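Prolyl 4-hydroxylase (Phytophthora capsici LT1534, PDB 6IUQ) probably hydroxylates prolyl residues as an Fe(II)- and 2-oxoglutarate-dependent oxygenase, holding its ferrous ion in a double-stranded beta-helix core. Local coordinates at residues A[157-161]-A[267-271]; A[241-247]-A[260-266]; A[32-37]-A[207-213]; A[184-190]-A[213-219]. All blocks are in the same frame, centred on the assembly; numbering follows the deposited sequence.

Contact 1. Residues A[157-161]-A[267-271]; sequences YDNPG and QRLLS. With FE2 (Fe (II) ion), chain C.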
# COMPACT_ATOMS: atom_id res chain seq x y z
N TYR A 157 -2.92 -1.82 7.79
CA TYR A 157 -1.52 -1.68 7.38
C TYR A 157 -1.14 -2.92 6.56
O TYR A 157 -1.58 -4.02 6.89
CB TYR A 157 -0.61 -1.54 8.61
CG TYR A 157 -0.83 -0.26 9.41
CD1 TYR A 157 -1.90 -0.14 10.30
CD2 TYR A 157 0.04 0.81 9.29
CE1 TYR A 157 -2.09 1.03 11.04
CE2 TYR A 157 -0.14 1.98 10.02
CZ TYR A 157 -1.21 2.09 10.88
OH TYR A 157 -1.38 3.24 11.60
N ASP A 158 -0.37 -2.75 5.49
CA ASP A 158 0.07 -3.87 4.65
C ASP A 158 0.94 -4.87 5.42
O ASP A 158 0.93 -6.06 5.12
CB ASP A 158 0.81 -3.36 3.42
CG ASP A 158 -0.13 -3.05 2.34
OD1 ASP A 158 -1.33 -3.23 2.60
OD2 ASP A 158 0.27 -2.68 1.24
N ASN A 159 1.67 -4.36 6.41
CA ASN A 159 2.33 -5.18 7.42
C ASN A 159 1.71 -4.84 8.77
O ASN A 159 2.07 -3.84 9.38
CB ASN A 159 3.84 -4.92 7.41
CG ASN A 159 4.63 -5.86 8.32
OD1 ASN A 159 4.09 -6.44 9.27
ND2 ASN A 159 5.93 -5.98 8.04
N PRO A 160 0.76 -5.68 9.23
CA PRO A 160 0.07 -5.48 10.52
C PRO A 160 0.88 -5.93 11.74
O PRO A 160 0.51 -5.66 12.87
CB PRO A 160 -1.20 -6.33 10.38
CG PRO A 160 -0.89 -7.35 9.30
CD PRO A 160 0.19 -6.79 8.43
N GLY A 161 1.99 -6.58 11.49
CA GLY A 161 2.90 -7.04 12.48
C GLY A 161 3.19 -8.49 12.31
O GLY A 161 3.10 -9.03 11.26
N GLN A 267 2.43 2.83 15.89
CA GLN A 267 1.11 3.43 15.68
C GLN A 267 0.02 2.39 15.41
O GLN A 267 -1.15 2.65 15.65
CB GLN A 267 1.15 4.44 14.52
CG GLN A 267 1.29 3.83 13.12
CD GLN A 267 1.41 4.92 12.06
OE1 GLN A 267 0.52 5.07 11.20
NE2 GLN A 267 2.51 5.69 12.11
N ARG A 268 0.42 1.22 14.90
CA ARG A 268 -0.52 0.13 14.60
C ARG A 268 -1.28 -0.35 15.85
O ARG A 268 -2.38 -0.93 15.74
CB ARG A 268 0.24 -1.04 13.94
CG ARG A 268 0.97 -0.64 12.67
CD ARG A 268 1.83 -1.75 12.08
NE ARG A 268 2.94 -2.08 12.95
CZ ARG A 268 3.83 -3.04 12.70
NH1 ARG A 268 3.74 -3.78 11.60
NH2 ARG A 268 4.80 -3.26 13.56
N LEU A 269 -0.70 -0.11 17.02
CA LEU A 269 -1.33 -0.45 18.28
C LEU A 269 -2.33 0.60 18.69
O LEU A 269 -3.00 0.43 19.70
CB LEU A 269 -0.28 -0.59 19.39
CG LEU A 269 0.92 -1.49 19.06
CD1 LEU A 269 2.01 -1.33 20.09
CD2 LEU A 269 0.48 -2.95 18.95
N LEU A 270 -2.43 1.69 17.93
CA LEU A 270 -3.24 2.82 18.36
C LEU A 270 -4.22 3.24 17.30
O LEU A 270 -5.13 4.03 17.59
CB LEU A 270 -2.36 4.01 18.71
CG LEU A 270 -1.20 3.77 19.67
CD1 LEU A 270 -0.30 4.99 19.66
CD2 LEU A 270 -1.71 3.50 21.06
N SER A 271 -4.04 2.73 16.09
CA SER A 271 -4.78 3.25 14.93
C SER A 271 -6.28 3.00 15.00
O SER A 271 -7.06 3.83 14.56
CB SER A 271 -4.23 2.65 13.63
OG SER A 271 -4.46 1.25 13.57
FE FE2 C . -3.36 -2.74 1.38
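Tyr157 and Arg268 carry this contact, each with about 100 Å² covered by the opposite segment. The aliphatic part of Arg268 lies on the Tyr157 ring: CG of Arg268 sits 3.6 Å from the ring centroid and almost on its normal, a CH-pi contact over the face. The ring edge is engaged as well, since Tyr157 OH donates a hydrogen bond of 2.7 Å to Gln267 OE1, and Tyr157 CE1 comes within 3.5 Å of Ser271 OG, whose hydrogen-bond partner is Tyr279. Beyond the ring, the Arg268 side chain continues to the loop at 159-161, where NH1 of Arg268 donates to the carbonyl O of Asn159 at 2.8 Å; its NH2 binds Asn237. Asn159 ND2 donates to the backbone O of Arg166, and OD1 accepts from Asn237 ND2. At the backbone angles of Gly161 (phi 127°) a CB would be jammed against the preceding carbonyl O, which explains the glycine. Between Tyr157 and Asn159 stands Asp158, whose OD1 binds the iron at 2.4 Å. With His156 and His215 it forms the His-X-Asp...His facial triad of the 2-oxoglutarate and Fe(II)-dependent oxygenases.

Contact 2. Residues A[241-247]-A[260-266]; sequences DAQLRLT and RLRRSPV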
# COMPACT_ATOMS: atom_id res chain seq x y z
N ASP A 241 10.61 -1.02 17.19
CA ASP A 241 9.40 -0.61 16.48
C ASP A 241 8.17 -0.80 17.35
O ASP A 241 7.10 -0.30 17.01
CB ASP A 241 9.24 -1.40 15.17
CG ASP A 241 10.25 -1.00 14.13
OD1 ASP A 241 10.78 0.13 14.22
OD2 ASP A 241 10.52 -1.82 13.21
N ALA A 242 8.30 -1.53 18.45
CA ALA A 242 7.14 -1.80 19.31
C ALA A 242 7.16 -0.98 20.60
O ALA A 242 6.62 -1.40 21.63
CB ALA A 242 7.05 -3.27 19.63
N GLN A 243 7.78 0.18 20.54
CA GLN A 243 7.83 1.05 21.70
C GLN A 243 7.89 2.51 21.29
O GLN A 243 8.25 2.84 20.15
CB GLN A 243 9.04 0.71 22.58
CG GLN A 243 10.34 1.02 21.90
CD GLN A 243 11.56 0.58 22.71
OE1 GLN A 243 11.52 -0.41 23.44
NE2 GLN A 243 12.66 1.32 22.56
N LEU A 244 7.55 3.39 22.22
CA LEU A 244 7.60 4.82 22.03
C LEU A 244 8.54 5.45 23.06
O LEU A 244 8.54 5.03 24.21
CB LEU A 244 6.20 5.43 22.20
CG LEU A 244 5.36 5.72 20.98
CD1 LEU A 244 4.11 6.45 21.42
CD2 LEU A 244 6.18 6.56 19.99
N ARG A 245 9.31 6.46 22.66
CA ARG A 245 10.11 7.18 23.64
C ARG A 245 9.44 8.49 24.02
O ARG A 245 9.00 9.23 23.14
CB ARG A 245 11.52 7.49 23.13
CG ARG A 245 12.24 6.36 22.43
CD ARG A 245 13.75 6.66 22.28
NE ARG A 245 14.07 7.95 21.65
CZ ARG A 245 14.02 8.17 20.33
NH1 ARG A 245 13.62 7.21 19.52
NH2 ARG A 245 14.35 9.36 19.84
N LEU A 246 9.39 8.78 25.31
CA LEU A 246 9.13 10.13 25.79
C LEU A 246 10.42 10.72 26.37
O LEU A 246 10.99 10.17 27.31
CB LEU A 246 8.03 10.16 26.85
CG LEU A 246 7.83 11.57 27.45
CD1 LEU A 246 7.34 12.53 26.37
CD2 LEU A 246 6.89 11.57 28.66
N THR A 247 10.87 11.83 25.82
CA THR A 247 12.15 12.39 26.22
C THR A 247 11.93 13.74 26.87
O THR A 247 10.85 14.31 26.76
CB THR A 247 13.09 12.55 25.01
OG1 THR A 247 12.51 13.46 24.06
CG2 THR A 247 13.32 11.22 24.32
N ARG A 260 7.83 11.50 15.58
CA ARG A 260 8.37 10.14 15.71
C ARG A 260 7.24 9.09 15.68
O ARG A 260 7.41 7.99 15.14
CB ARG A 260 9.18 9.97 17.00
CG ARG A 260 10.44 10.83 17.05
CD ARG A 260 11.45 10.33 18.10
NE ARG A 260 10.86 10.14 19.42
CZ ARG A 260 10.65 11.12 20.30
NH1 ARG A 260 10.97 12.37 20.00
NH2 ARG A 260 10.11 10.84 21.48
N LEU A 261 6.10 9.43 16.26
CA LEU A 261 4.93 8.56 16.26
C LEU A 261 4.42 8.34 14.84
O LEU A 261 4.15 7.20 14.45
CB LEU A 261 3.82 9.15 17.15
CG LEU A 261 2.52 8.37 17.34
CD1 LEU A 261 2.79 6.89 17.60
CD2 LEU A 261 1.73 8.97 18.50
N ARG A 262 4.33 9.43 14.08
CA ARG A 262 3.83 9.38 12.72
C ARG A 262 4.61 8.40 11.85
O ARG A 262 4.03 7.75 10.97
CB ARG A 262 3.86 10.79 12.11
CG ARG A 262 3.35 10.85 10.69
CD ARG A 262 3.35 12.27 10.09
NE ARG A 262 4.69 12.86 9.96
CZ ARG A 262 5.58 12.51 9.04
NH1 ARG A 262 5.28 11.53 8.19
NH2 ARG A 262 6.77 13.09 8.99
N ARG A 263 5.91 8.27 12.13
CA ARG A 263 6.81 7.47 11.29
C ARG A 263 7.20 6.15 11.94
O ARG A 263 8.15 5.51 11.52
CB ARG A 263 8.09 8.25 10.97
CG ARG A 263 7.83 9.56 10.26
CD ARG A 263 9.12 10.27 9.91
NE ARG A 263 9.91 9.47 8.98
CZ ARG A 263 11.01 8.82 9.33
NH1 ARG A 263 11.46 8.90 10.57
NH2 ARG A 263 11.68 8.10 8.43
N SER A 264 6.46 5.76 12.97
CA SER A 264 6.79 4.56 13.71
C SER A 264 5.69 3.53 13.59
O SER A 264 4.52 3.88 13.68
CB SER A 264 7.02 4.90 15.19
OG SER A 264 7.02 3.72 15.96
N PRO A 265 6.06 2.25 13.38
CA PRO A 265 5.10 1.15 13.30
C PRO A 265 4.32 0.93 14.59
O PRO A 265 3.31 0.22 14.57
CB PRO A 265 5.97 -0.06 12.99
CG PRO A 265 7.20 0.52 12.33
CD PRO A 265 7.42 1.81 13.03
N VAL A 266 4.75 1.54 15.69
CA VAL A 266 4.05 1.36 16.96
C VAL A 266 2.64 1.95 16.86
O VAL A 266 1.73 1.58 17.62
CB VAL A 266 4.86 1.98 18.15
CG1 VAL A 266 4.73 3.50 18.19
CG2 VAL A 266 4.41 1.38 19.48
O HOH W 1 9.35 3.65 17.43
O HOH W 2 9.27 7.56 20.13
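Two arginines stack on each other despite their like charge: the guanidinium of Arg245 lies flat on that of Arg260, centres 4.5 Å apart and planes at 29°, with Arg245 NH2 only 3.6 Å from Arg260 NE. The charge of Arg260 is met by a salt bridge from its NH2 to Asp250. The same Arg260 NH2 donates to the carbonyl O of Arg245 at 2.6 Å, while one water accepts from both Arg245 N (2.8 Å) and Arg260 NE (3.1 Å). Apolar packing adds Leu244 CG on Val266 CG1 at 3.6 Å and Leu244 CD1 on Leu261 CD1 at 4.1 Å. Asp241 CG rests in van der Waals contact 3.9 Å from Pro265 CG. A second water joins Gln243 O (3.0 Å) to Ser264 OG (2.8 Å). A loop, extended from Gln243 on, is thus laid against the end of helix 254-262 and the 3-10 segment after it, joined by one direct hydrogen bond to a backbone carbonyl, two water bridges and apolar packing. The recognisable local motif is an ST turn, in which Ser264 OG accepts from Val266 N at 3.2 Å.

Contact 3. Residues A[32-37]-A[207-213]; sequences LDDKGY and LFQSDWM
This is a buried helix-to-strand junction where helix 26-35 runs into 37-40, an edge strand of the large antiparallel sheet, beside strand 204-209. Residues 32-35 are helical; Gly36 leaves the helix with positive phi (103°, psi -14°), and a CB there would clash with Trp212 CZ3 and Met213 CE, 3.4 and 3.5 Å from Gly36 CA. Tyr37 is extended (-152°/163°) and faces Phe208 (-150°/169°) as an antiparallel non-hydrogen-bonded pair, CA to CA 4.0 Å, with Tyr37 CA 3.1 Å from Leu207 O in a CA-H...O contact. Both side chains take chi1 p on one face, Tyr37 CB to Phe208 CB 3.7 Å. Gln209 N donates to Gly36 O at 3.0 Å. Its side chain (m, m) reaches back to the helix: Gln209 NE2 donates to Leu32 O at 3.0 Å, while OE1 accepts from Lys167. Leu32 (t, p) sets CD1 3.7 Å from Phe208 CA. Trp212 (chi1 p, chi2 -89°) brings CH2 to 3.6 Å from Asp33 O. Met213, a selenomethionine (t, p, p), places CE 4.1 Å from Tyr37 CD1. The junction lies at the edge of the large sheet of the double-stranded beta-helix, with Phe208 reaching the ring of iron ligand His215.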
# COMPACT_ATOMS: atom_id res chain seq x y z
N LEU A 32 9.18 9.42 0.26
CA LEU A 32 8.67 8.17 0.78
C LEU A 32 9.09 8.02 2.24
O LEU A 32 8.28 7.73 3.12
CB LEU A 32 9.19 6.99 -0.05
CG LEU A 32 9.01 5.61 0.57
CD1 LEU A 32 7.52 5.29 0.74
CD2 LEU A 32 9.71 4.53 -0.28
N ASP A 33 10.37 8.26 2.49
CA ASP A 33 10.90 8.15 3.83
C ASP A 33 10.33 9.19 4.80
O ASP A 33 10.10 8.90 5.97
CB ASP A 33 12.41 8.26 3.80
CG ASP A 33 13.03 7.94 5.12
OD1 ASP A 33 12.75 6.83 5.64
OD2 ASP A 33 13.77 8.79 5.65
N ASP A 34 10.12 10.41 4.32
CA ASP A 34 9.64 11.49 5.19
C ASP A 34 8.11 11.42 5.38
O ASP A 34 7.62 11.29 6.51
CB ASP A 34 10.06 12.85 4.62
CG ASP A 34 9.37 14.02 5.31
OD1 ASP A 34 9.21 13.97 6.54
OD2 ASP A 34 8.97 14.98 4.61
N LYS A 35 7.38 11.49 4.27
CA LYS A 35 5.93 11.56 4.32
C LYS A 35 5.26 10.19 4.52
O LYS A 35 4.14 10.12 5.01
CB LYS A 35 5.39 12.24 3.05
CG LYS A 35 5.94 13.63 2.86
CD LYS A 35 4.84 14.65 2.60
CE LYS A 35 5.15 15.98 3.29
NZ LYS A 35 4.01 16.49 4.13
N GLY A 36 5.95 9.12 4.15
CA GLY A 36 5.40 7.79 4.33
C GLY A 36 4.87 7.20 3.04
O GLY A 36 4.63 6.01 2.94
N TYR A 37 4.69 8.06 2.04
CA TYR A 37 4.17 7.66 0.75
C TYR A 37 4.71 8.59 -0.31
O TYR A 37 5.13 9.70 -0.01
CB TYR A 37 2.66 7.74 0.72
CG TYR A 37 2.18 9.18 0.76
CD1 TYR A 37 2.06 9.85 1.97
CD2 TYR A 37 1.86 9.87 -0.40
CE1 TYR A 37 1.64 11.14 2.02
CE2 TYR A 37 1.44 11.18 -0.36
CZ TYR A 37 1.34 11.81 0.86
OH TYR A 37 0.91 13.11 0.93
N LEU A 207 4.04 4.45 -3.89
CA LEU A 207 4.90 3.74 -2.97
C LEU A 207 4.52 4.21 -1.61
O LEU A 207 4.32 5.42 -1.43
CB LEU A 207 6.39 4.02 -3.20
CG LEU A 207 6.97 3.87 -4.60
CD1 LEU A 207 8.43 4.20 -4.58
CD2 LEU A 207 6.74 2.46 -5.14
N PHE A 208 4.39 3.28 -0.66
CA PHE A 208 4.24 3.68 0.72
C PHE A 208 4.82 2.66 1.71
O PHE A 208 5.21 1.56 1.33
CB PHE A 208 2.76 4.01 1.01
CG PHE A 208 1.77 2.88 0.81
CD1 PHE A 208 1.60 1.90 1.78
CD2 PHE A 208 0.91 2.89 -0.28
CE1 PHE A 208 0.64 0.89 1.62
CE2 PHE A 208 -0.05 1.88 -0.43
CZ PHE A 208 -0.20 0.88 0.54
N GLN A 209 4.92 3.05 2.97
CA GLN A 209 5.49 2.20 4.01
C GLN A 209 4.52 1.09 4.40
O GLN A 209 3.43 1.37 4.88
CB GLN A 209 5.84 3.04 5.24
CG GLN A 209 6.67 4.31 4.91
CD GLN A 209 8.15 4.00 4.73
OE1 GLN A 209 8.61 2.88 5.01
NE2 GLN A 209 8.91 4.97 4.23
N SER A 210 4.90 -0.16 4.20
CA SER A 210 4.00 -1.25 4.56
C SER A 210 3.73 -1.29 6.08
O SER A 210 2.60 -1.58 6.49
CB SER A 210 4.55 -2.58 4.06
OG SER A 210 4.88 -2.49 2.67
N ASP A 211 4.74 -0.98 6.90
CA ASP A 211 4.56 -1.10 8.35
C ASP A 211 4.16 0.17 9.10
O ASP A 211 3.87 0.10 10.29
CB ASP A 211 5.82 -1.66 9.01
CG ASP A 211 7.07 -0.95 8.58
OD1 ASP A 211 7.02 -0.17 7.60
OD2 ASP A 211 8.12 -1.18 9.22
N TRP A 212 4.10 1.33 8.44
CA TRP A 212 3.51 2.47 9.13
C TRP A 212 2.68 3.43 8.30
O TRP A 212 2.59 4.61 8.64
CB TRP A 212 4.58 3.29 9.87
CG TRP A 212 5.84 3.72 9.17
CD1 TRP A 212 7.01 3.02 9.08
CD2 TRP A 212 6.09 5.00 8.56
NE1 TRP A 212 7.96 3.76 8.42
CE2 TRP A 212 7.43 4.97 8.09
CE3 TRP A 212 5.32 6.14 8.33
CZ2 TRP A 212 8.02 6.06 7.42
CZ3 TRP A 212 5.90 7.23 7.68
CH2 TRP A 212 7.24 7.18 7.23
N MSE A 213 2.06 2.94 7.23
CA MSE A 213 1.09 3.74 6.49
C MSE A 213 -0.31 3.13 6.50
O MSE A 213 -0.60 2.17 5.77
CB MSE A 213 1.55 3.96 5.05
CG MSE A 213 0.60 4.77 4.22
SE MSE A 213 0.22 6.55 4.99
CE MSE A 213 2.03 7.24 5.13

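Contact 4. Residues A[184-190]-A[213-219]; sequences GEVQLFP and MLHRVLP. With FE2 (Fe (II) ion), chain C.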
# COMPACT_ATOMS: atom_id res chain seq x y z
N GLY A 184 -12.62 3.63 -6.51
CA GLY A 184 -11.42 2.82 -6.48
C GLY A 184 -10.14 3.51 -6.02
O GLY A 184 -9.06 2.93 -6.14
N GLU A 185 -10.25 4.73 -5.49
CA GLU A 185 -9.09 5.43 -4.96
C GLU A 185 -8.53 4.71 -3.74
O GLU A 185 -9.25 4.01 -3.02
CB GLU A 185 -9.41 6.87 -4.57
CG GLU A 185 -10.01 7.75 -5.66
CD GLU A 185 -11.52 7.82 -5.59
OE1 GLU A 185 -12.15 6.84 -5.14
OE2 GLU A 185 -12.09 8.87 -5.98
N VAL A 186 -7.23 4.90 -3.52
CA VAL A 186 -6.63 4.47 -2.28
C VAL A 186 -6.59 5.71 -1.40
O VAL A 186 -6.19 6.78 -1.85
CB VAL A 186 -5.23 3.85 -2.47
CG1 VAL A 186 -4.28 4.81 -3.15
CG2 VAL A 186 -4.65 3.36 -1.12
N GLN A 187 -7.10 5.58 -0.18
CA GLN A 187 -7.07 6.66 0.79
C GLN A 187 -6.00 6.35 1.82
O GLN A 187 -6.04 5.31 2.48
CB GLN A 187 -8.44 6.86 1.46
CG GLN A 187 -8.53 8.09 2.37
CD GLN A 187 -9.97 8.42 2.79
OE1 GLN A 187 -10.72 7.57 3.25
NE2 GLN A 187 -10.36 9.67 2.59
N LEU A 188 -5.02 7.25 1.92
CA LEU A 188 -3.91 7.12 2.84
C LEU A 188 -4.19 7.94 4.07
O LEU A 188 -4.79 9.01 3.98
CB LEU A 188 -2.60 7.58 2.19
CG LEU A 188 -2.27 7.04 0.80
CD1 LEU A 188 -1.07 7.78 0.21
CD2 LEU A 188 -2.00 5.55 0.83
N PHE A 189 -3.74 7.45 5.23
CA PHE A 189 -3.87 8.19 6.48
C PHE A 189 -2.51 8.38 7.15
O PHE A 189 -2.21 7.69 8.12
CB PHE A 189 -4.81 7.48 7.46
CG PHE A 189 -6.22 7.33 6.97
CD1 PHE A 189 -7.11 8.39 7.06
CD2 PHE A 189 -6.66 6.12 6.44
CE1 PHE A 189 -8.44 8.26 6.62
CE2 PHE A 189 -7.99 5.98 6.00
CZ PHE A 189 -8.88 7.06 6.08
N PRO A 190 -1.68 9.29 6.62
CA PRO A 190 -0.45 9.62 7.34
C PRO A 190 -0.83 10.00 8.77
O PRO A 190 -1.72 10.85 8.94
CB PRO A 190 0.14 10.82 6.56
CG PRO A 190 -0.58 10.81 5.25
CD PRO A 190 -1.91 10.16 5.45
N MSE A 213 2.06 2.94 7.23
CA MSE A 213 1.09 3.74 6.49
C MSE A 213 -0.31 3.13 6.50
O MSE A 213 -0.60 2.17 5.77
CB MSE A 213 1.55 3.96 5.05
CG MSE A 213 0.60 4.77 4.22
SE MSE A 213 0.22 6.55 4.99
CE MSE A 213 2.03 7.24 5.13
N LEU A 214 -1.19 3.70 7.31
CA LEU A 214 -2.58 3.25 7.37
C LEU A 214 -3.28 3.61 6.07
O LEU A 214 -3.06 4.70 5.52
CB LEU A 214 -3.31 3.87 8.59
CG LEU A 214 -4.78 3.46 8.78
CD1 LEU A 214 -4.89 2.01 9.22
CD2 LEU A 214 -5.51 4.38 9.75
N HIS A 215 -4.10 2.71 5.54
CA HIS A 215 -4.82 3.01 4.29
C HIS A 215 -6.05 2.13 4.13
O HIS A 215 -6.26 1.19 4.89
CB HIS A 215 -3.92 2.84 3.06
CG HIS A 215 -3.40 1.45 2.87
ND1 HIS A 215 -2.38 0.93 3.64
CD2 HIS A 215 -3.77 0.47 2.01
CE1 HIS A 215 -2.13 -0.31 3.24
NE2 HIS A 215 -2.97 -0.62 2.26
N ARG A 216 -6.86 2.48 3.15
CA ARG A 216 -7.97 1.64 2.72
C ARG A 216 -8.21 1.96 1.26
O ARG A 216 -7.76 2.99 0.74
CB ARG A 216 -9.24 1.90 3.55
CG ARG A 216 -9.87 3.29 3.31
CD ARG A 216 -11.08 3.53 4.20
NE ARG A 216 -11.50 4.95 4.20
CZ ARG A 216 -12.39 5.48 5.05
NH1 ARG A 216 -12.99 4.73 5.98
NH2 ARG A 216 -12.69 6.76 4.96
N VAL A 217 -8.94 1.07 0.61
CA VAL A 217 -9.37 1.28 -0.76
C VAL A 217 -10.85 1.69 -0.75
O VAL A 217 -11.66 1.08 -0.06
CB VAL A 217 -9.13 0.00 -1.60
CG1 VAL A 217 -9.71 0.14 -2.97
CG2 VAL A 217 -7.62 -0.31 -1.68
N LEU A 218 -11.20 2.74 -1.49
CA LEU A 218 -12.60 3.17 -1.59
C LEU A 218 -13.34 2.31 -2.61
O LEU A 218 -12.71 1.71 -3.49
CB LEU A 218 -12.69 4.66 -1.95
CG LEU A 218 -11.94 5.56 -0.95
CD1 LEU A 218 -12.16 7.02 -1.22
CD2 LEU A 218 -12.37 5.22 0.48
N PRO A 219 -14.68 2.22 -2.48
CA PRO A 219 -15.48 1.40 -3.40
C PRO A 219 -15.32 1.85 -4.84
O PRO A 219 -15.27 3.04 -5.12
CB PRO A 219 -16.92 1.64 -2.93
CG PRO A 219 -16.80 2.04 -1.48
CD PRO A 219 -15.49 2.81 -1.40
FE FE2 C . -3.36 -2.74 1.38
O HOH W 3 -0.50 5.77 8.79
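His215 lays its CB against Leu188 CD2 at 4.0 Å, on the face of the strand pair that also carries Val186 and Val217, and from there its NE2 binds the iron at 2.3 Å. ND1 of His215 donates to Met213 O at 3.0 Å, which holds the ring with NE2 toward the iron. Strands 186-189 and 214-217 run antiparallel, their axes 4.7 Å apart at closest approach and at 163°. Gln187 and Arg216 form a hydrogen-bonded pair, Gln187 N to Arg216 O 2.8 Å and Arg216 N to Gln187 O 3.0 Å. Further backbone bonds are Leu218 N to Glu185 O (2.8 Å) and Phe189 N to Leu214 O (2.8 Å). Near the latter a water lies 2.7 Å from Phe189 O and accepts from Leu214 N at 2.6 Å. On the other face Gln187 OE1 receives Arg216 NE at 2.9 Å and NH2 of the same arginine at 2.7 Å, while Phe189 CD2 meets Leu214 CD2 at 3.9 Å; helix 276-287 covers this face through Glu278 and Tyr279. One face looks to the metal and the other to a helix, as in the smaller sheet of a double-stranded beta-helix, where a strand supplies the distal histidine of the facial triad.

How the contacts relate
Contacts 1 and 4 hold the same iron from two elements: Asp158 lies on a loop and His215 on a strand, and Tyr157 CE2 packs 3.4 Å from Leu214 N. Contact 3 shares Met213 with contact 4 and packs beside that site, Phe208 CE1 lying 3.4 Å from His215 CE1. Contact 3 is buried, the others partly buried. Contact 2, whose centre lies about 20 Å from the centre of the chain, depends most on arginine and water; contact 1 is built on a CH-pi contact and side-chain hydrogen bonds, contact 4 on backbone pairing, and contact 3 on a single strand bridge following a helix that ends at a glycine. Contact 2 is nevertheless tied inward, as Gln267 of contact 1 probably hydrogen-bonds Arg262 O.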